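Local coordinates for long form salivary protein D7L1 (Culex quinquefasciatus, PDB 6V4C) that binds and sequesters adenine nucleotides, ADP and ATP most tightly, thereby inhibiting platelet aggregation and hemostasis while the mosquito feeds, at residues Gly190-Met194 with Val255-Ile259; Ser224-Cys228 with Tyr239-Ile243. All blocks are in the same frame, centred on the assembly; numbering follows the deposited sequence.

Contact 1. Residues Gly190-Met194 with Val255-Ile259; sequences GMRWM and VLDYI
Trp-193, with chi1 m and chi2 of 17°, points the benzo end of its indole at helix 249-263, CH2 lying 3.6 Å from Leu-256 CD1 and CZ2 lying 3.8 Å from Ile-259 CD1, while Val-255 CG1 meets the ring edge at 4.2 Å from CZ2. Met-191, its chi angles m, t, m, packs beside it on the same leucine and isoleucine: SD is 3.8 Å from Leu-256 CD1 and CG 3.7 Å from Ile-259 CG2. The closest CA pair is Met-191 and Ile-259, at 7.7 Å. Residues 255-259 are helical, with Ile-259 N hydrogen-bonded to Val-255 O at 3.0 Å. Arg-192, at phi/psi 65/15, breaks the helix ending at Gly-190 in a Schellman motif; Arg-192 NH1 donates a hydrogen bond to Gly-190 O at 3.0 Å and forms a salt bridge with Glu-9, an ADP-pocket residue. Met-191 before this turn and Trp-193 after it both point toward the helix, in an entirely apolar, buried contact, helix-end packing inside the all-helical odorant-binding-protein fold of the PBP/GOBP family.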
loop_
_atom_site.group_PDB
_atom_site.type_symbol
_atom_site.label_atom_id
_atom_site.label_comp_id
_atom_site.label_asym_id
_atom_site.label_seq_id
_atom_site.Cartn_x
_atom_site.Cartn_y
_atom_site.Cartn_z
ATOM N N GLY A 190 7.732 -3.780 -2.842
ATOM C CA GLY A 190 7.238 -2.891 -1.801
ATOM C C GLY A 190 6.392 -1.756 -2.347
ATOM O O GLY A 190 5.421 -1.333 -1.715
ATOM N N MET A 191 6.751 -1.245 -3.528
ATOM C CA MET A 191 5.952 -0.240 -4.218
ATOM C C MET A 191 4.702 -0.821 -4.860
ATOM O O MET A 191 3.874 -0.055 -5.364
ATOM C CB MET A 191 6.774 0.430 -5.322
ATOM C CG MET A 191 7.898 1.337 -4.845
ATOM S SD MET A 191 8.648 2.234 -6.225
ATOM C CE MET A 191 9.465 0.906 -7.110
ATOM N N ARG A 192 4.557 -2.144 -4.872
ATOM C CA ARG A 192 3.476 -2.834 -5.577
ATOM C C ARG A 192 3.554 -2.657 -7.091
ATOM O O ARG A 192 2.581 -2.924 -7.802
ATOM C CB ARG A 192 2.084 -2.478 -5.038
ATOM C CG ARG A 192 1.640 -3.273 -3.805
ATOM C CD ARG A 192 2.471 -2.960 -2.559
ATOM N NE ARG A 192 1.849 -3.496 -1.349
ATOM C CZ ARG A 192 2.326 -3.325 -0.120
ATOM N NH1 ARG A 192 3.442 -2.636 0.077
ATOM N NH2 ARG A 192 1.687 -3.846 0.917
ATOM N N TRP A 193 4.698 -2.196 -7.608
ATOM C CA TRP A 193 4.921 -2.261 -9.050
ATOM C C TRP A 193 4.953 -3.708 -9.519
ATOM O O TRP A 193 4.498 -4.027 -10.625
ATOM C CB TRP A 193 6.229 -1.565 -9.426
ATOM C CG TRP A 193 6.163 -0.067 -9.394
ATOM C CD1 TRP A 193 5.215 0.704 -8.785
ATOM C CD2 TRP A 193 7.081 0.841 -10.014
ATOM N NE1 TRP A 193 5.491 2.038 -8.983
ATOM C CE2 TRP A 193 6.631 2.147 -9.732
ATOM C CE3 TRP A 193 8.242 0.675 -10.778
ATOM C CZ2 TRP A 193 7.303 3.281 -10.187
ATOM C CZ3 TRP A 193 8.908 1.804 -11.227
ATOM C CH2 TRP A 193 8.435 3.090 -10.929
ATOM N N MET A 194 5.508 -4.592 -8.696
ATOM C CA MET A 194 5.429 -6.031 -8.896
ATOM C C MET A 194 4.506 -6.595 -7.829
ATOM O O MET A 194 4.674 -6.301 -6.641
ATOM C CB MET A 194 6.814 -6.677 -8.779
ATOM C CG MET A 194 6.850 -8.163 -9.129
ATOM S SD MET A 194 8.422 -8.953 -8.719
ATOM C CE MET A 194 9.128 -9.274 -10.327
ATOM N N VAL A 255 9.432 10.443 -10.069
ATOM C CA VAL A 255 8.375 9.541 -9.615
ATOM C C VAL A 255 8.808 8.806 -8.355
ATOM O O VAL A 255 8.075 8.755 -7.360
ATOM C CB VAL A 255 7.992 8.556 -10.734
ATOM C CG1 VAL A 255 7.092 7.457 -10.185
ATOM C CG2 VAL A 255 7.309 9.285 -11.875
ATOM N N LEU A 256 10.009 8.224 -8.379
ATOM C CA LEU A 256 10.463 7.395 -7.268
ATOM C C LEU A 256 10.662 8.209 -5.996
ATOM O O LEU A 256 10.327 7.743 -4.903
ATOM C CB LEU A 256 11.751 6.669 -7.649
ATOM C CG LEU A 256 11.674 5.151 -7.545
ATOM C CD1 LEU A 256 10.608 4.608 -8.479
ATOM C CD2 LEU A 256 13.024 4.532 -7.841
ATOM N N ASP A 257 11.221 9.419 -6.113
ATOM C CA ASP A 257 11.421 10.252 -4.929
ATOM C C ASP A 257 10.103 10.511 -4.211
ATOM O O ASP A 257 10.038 10.456 -2.979
ATOM C CB ASP A 257 12.079 11.579 -5.306
ATOM C CG ASP A 257 13.544 11.430 -5.663
ATOM O OD1 ASP A 257 14.177 10.448 -5.225
ATOM O OD2 ASP A 257 14.064 12.306 -6.384
ATOM N N TYR A 258 9.041 10.794 -4.966
ATOM C CA TYR A 258 7.756 11.078 -4.337
ATOM C C TYR A 258 7.135 9.816 -3.753
ATOM O O TYR A 258 6.556 9.854 -2.661
ATOM C CB TYR A 258 6.823 11.748 -5.342
ATOM C CG TYR A 258 5.609 12.392 -4.725
ATOM C CD1 TYR A 258 5.702 13.109 -3.537
ATOM C CD2 TYR A 258 4.369 12.301 -5.340
ATOM C CE1 TYR A 258 4.589 13.705 -2.976
ATOM C CE2 TYR A 258 3.252 12.896 -4.790
ATOM C CZ TYR A 258 3.366 13.596 -3.609
ATOM O OH TYR A 258 2.250 14.186 -3.064
ATOM N N ILE A 259 7.253 8.684 -4.456
ATOM C CA ILE A 259 6.864 7.404 -3.869
ATOM C C ILE A 259 7.580 7.185 -2.542
ATOM O O ILE A 259 6.964 6.807 -1.539
ATOM C CB ILE A 259 7.129 6.247 -4.852
ATOM C CG1 ILE A 259 6.141 6.289 -6.021
ATOM C CG2 ILE A 259 7.054 4.911 -4.126
ATOM C CD1 ILE A 259 6.476 5.321 -7.149
#

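Contact 2. Residues Ser224-Cys228 with Tyr239-Ile243; sequences SLQNC and YYKCI
A disulfide, Cys-228 SG to Cys-242 SG at 2.0 Å with chi3 of 85°, joins the residues just after helix 218-226 to the middle of helix 235-247, and its Cys-228 sulfur also lies 4.4 Å from the centroid of the Tyr-239 ring, 34° off the ring normal, an oblique sulfur-aromatic contact. Residues 224-226 are helical, and Cys-228 is extended (phi/psi -77/131), with chi1 t. Cys-242, with chi1 m, sits in regular helix, where Ile-243 N is hydrogen-bonded to Tyr-239 O at 2.9 Å. Ser-224 and Cys-242 have the nearest CA atoms, 5.5 Å apart, so the two backbones come close, and Ser-224 CB rests 3.5 Å from Cys-242 O. Beside the bridge, Tyr-239 (chi1 m) reaches across from a sideways CA-to-CB bond: its CE1 is 3.7 Å from Cys-228 CB and 3.6 Å from Leu-225 O, which lies at the ring edge. Leu-225, m and t, brings CD2 to 3.7 Å from Tyr-239 CD1 and 4.0 Å from Ile-243 CG1, and also packs on Ile-205 of helix 202-211. Disulfides tying helices together are a hallmark of odorant-binding proteins. Here the covalent bond fixes the spacing of two consecutive helices, while the tyrosine, leucine and isoleucine supply the apolar packing beside it.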
loop_
_atom_site.group_PDB
_atom_site.type_symbol
_atom_site.label_atom_id
_atom_site.label_comp_id
_atom_site.label_asym_id
_atom_site.label_seq_id
_atom_site.Cartn_x
_atom_site.Cartn_y
_atom_site.Cartn_z
ATOM N N SER A 224 7.485 -0.068 -22.665
ATOM C CA SER A 224 8.666 -0.512 -21.931
ATOM C C SER A 224 8.456 -1.897 -21.338
ATOM O O SER A 224 9.341 -2.759 -21.422
ATOM C CB SER A 224 9.002 0.496 -20.830
ATOM O OG SER A 224 9.315 1.762 -21.386
ATOM N N LEU A 225 7.286 -2.135 -20.741
ATOM C CA LEU A 225 7.006 -3.442 -20.157
ATOM C C LEU A 225 6.862 -4.508 -21.236
ATOM O O LEU A 225 7.335 -5.639 -21.069
ATOM C CB LEU A 225 5.733 -3.377 -19.315
ATOM C CG LEU A 225 5.767 -2.524 -18.047
ATOM C CD1 LEU A 225 4.418 -2.566 -17.343
ATOM C CD2 LEU A 225 6.870 -3.004 -17.125
ATOM N N GLN A 226 6.213 -4.163 -22.348
ATOM C CA GLN A 226 5.923 -5.148 -23.384
ATOM C C GLN A 226 7.197 -5.625 -24.071
ATOM O O GLN A 226 7.320 -6.807 -24.411
ATOM C CB GLN A 226 4.946 -4.541 -24.392
ATOM C CG GLN A 226 4.310 -5.521 -25.362
ATOM C CD GLN A 226 3.086 -4.931 -26.041
ATOM O OE1 GLN A 226 2.609 -3.860 -25.664
ATOM N NE2 GLN A 226 2.571 -5.630 -27.047
ATOM N N ASN A 227 8.157 -4.729 -24.276
ATOM C CA ASN A 227 9.388 -5.054 -24.984
ATOM C C ASN A 227 10.514 -5.499 -24.060
ATOM O O ASN A 227 11.628 -5.742 -24.537
ATOM C CB ASN A 227 9.853 -3.853 -25.814
ATOM C CG ASN A 227 8.799 -3.382 -26.795
ATOM O OD1 ASN A 227 7.856 -4.111 -27.105
ATOM N ND2 ASN A 227 8.955 -2.161 -27.292
ATOM N N CYS A 228 10.251 -5.618 -22.760
ATOM C CA CYS A 228 11.301 -5.924 -21.802
ATOM C C CYS A 228 11.665 -7.401 -21.869
ATOM O O CYS A 228 10.787 -8.268 -21.838
ATOM C CB CYS A 228 10.832 -5.584 -20.391
ATOM S SG CYS A 228 12.185 -5.407 -19.219
ATOM N N TYR A 239 12.658 -5.351 -15.302
ATOM C CA TYR A 239 11.519 -4.482 -15.577
ATOM C C TYR A 239 11.752 -3.080 -15.023
ATOM O O TYR A 239 11.398 -2.085 -15.665
ATOM C CB TYR A 239 10.241 -5.090 -15.000
ATOM C CG TYR A 239 9.655 -6.195 -15.852
ATOM C CD1 TYR A 239 9.078 -5.914 -17.085
ATOM C CD2 TYR A 239 9.670 -7.516 -15.421
ATOM C CE1 TYR A 239 8.535 -6.919 -17.869
ATOM C CE2 TYR A 239 9.127 -8.528 -16.199
ATOM C CZ TYR A 239 8.563 -8.222 -17.422
ATOM O OH TYR A 239 8.025 -9.223 -18.198
ATOM N N TYR A 240 12.338 -2.995 -13.829
ATOM C CA TYR A 240 12.726 -1.709 -13.255
ATOM C C TYR A 240 13.601 -0.927 -14.225
ATOM O O TYR A 240 13.355 0.254 -14.494
ATOM C CB TYR A 240 13.462 -1.978 -11.940
ATOM C CG TYR A 240 13.919 -0.778 -11.139
ATOM C CD1 TYR A 240 15.058 -0.072 -11.498
ATOM C CD2 TYR A 240 13.252 -0.399 -9.981
ATOM C CE1 TYR A 240 15.494 1.002 -10.757
ATOM C CE2 TYR A 240 13.685 0.676 -9.226
ATOM C CZ TYR A 240 14.808 1.372 -9.621
ATOM O OH TYR A 240 15.251 2.442 -8.880
ATOM N N LYS A 241 14.621 -1.582 -14.785
ATOM C CA LYS A 241 15.495 -0.905 -15.738
ATOM C C LYS A 241 14.764 -0.561 -17.030
ATOM O O LYS A 241 15.050 0.474 -17.644
ATOM C CB LYS A 241 16.734 -1.756 -16.022
ATOM C CG LYS A 241 17.835 -1.027 -16.796
ATOM C CD LYS A 241 18.094 0.360 -16.203
ATOM C CE LYS A 241 19.460 0.909 -16.592
ATOM N NZ LYS A 241 19.636 1.049 -18.064
ATOM N N CYS A 242 13.818 -1.405 -17.450
ATOM C CA CYS A 242 13.038 -1.109 -18.647
ATOM C C CYS A 242 12.200 0.153 -18.463
ATOM O O CYS A 242 12.125 0.994 -19.365
ATOM C CB CYS A 242 12.172 -2.319 -19.012
ATOM S SG CYS A 242 13.100 -3.684 -19.813
ATOM N N ILE A 243 11.571 0.307 -17.295
ATOM C CA ILE A 243 10.817 1.525 -16.999
ATOM C C ILE A 243 11.754 2.722 -16.896
ATOM O O ILE A 243 11.456 3.813 -17.399
ATOM C CB ILE A 243 10.002 1.333 -15.708
ATOM C CG1 ILE A 243 9.064 0.131 -15.837
ATOM C CG2 ILE A 243 9.235 2.606 -15.365
ATOM C CD1 ILE A 243 8.622 -0.434 -14.507
#

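How the contacts relate
Contact 1 is the more central, about 10 Å from the centre of the chain to its own centre against 22 Å for contact 2, and four of its five touching residues are buried, whereas contact 2 is partly buried. Their chemistry differs: contact 1 consists of apolar side-chain packing, but contact 2 adds a covalent bridge. They share no helix, yet helices 235-247 and 249-263 are consecutive, and the span closed by contact 2 is nested within that of contact 1. The two meet directly, through apolar packing of Trp-193 CE3 at 3.9 Å from Ile-243 CD1 and a packing contact of Leu-256 CD2 with a hydroxyl, Tyr-240 OH, at 3.2 Å.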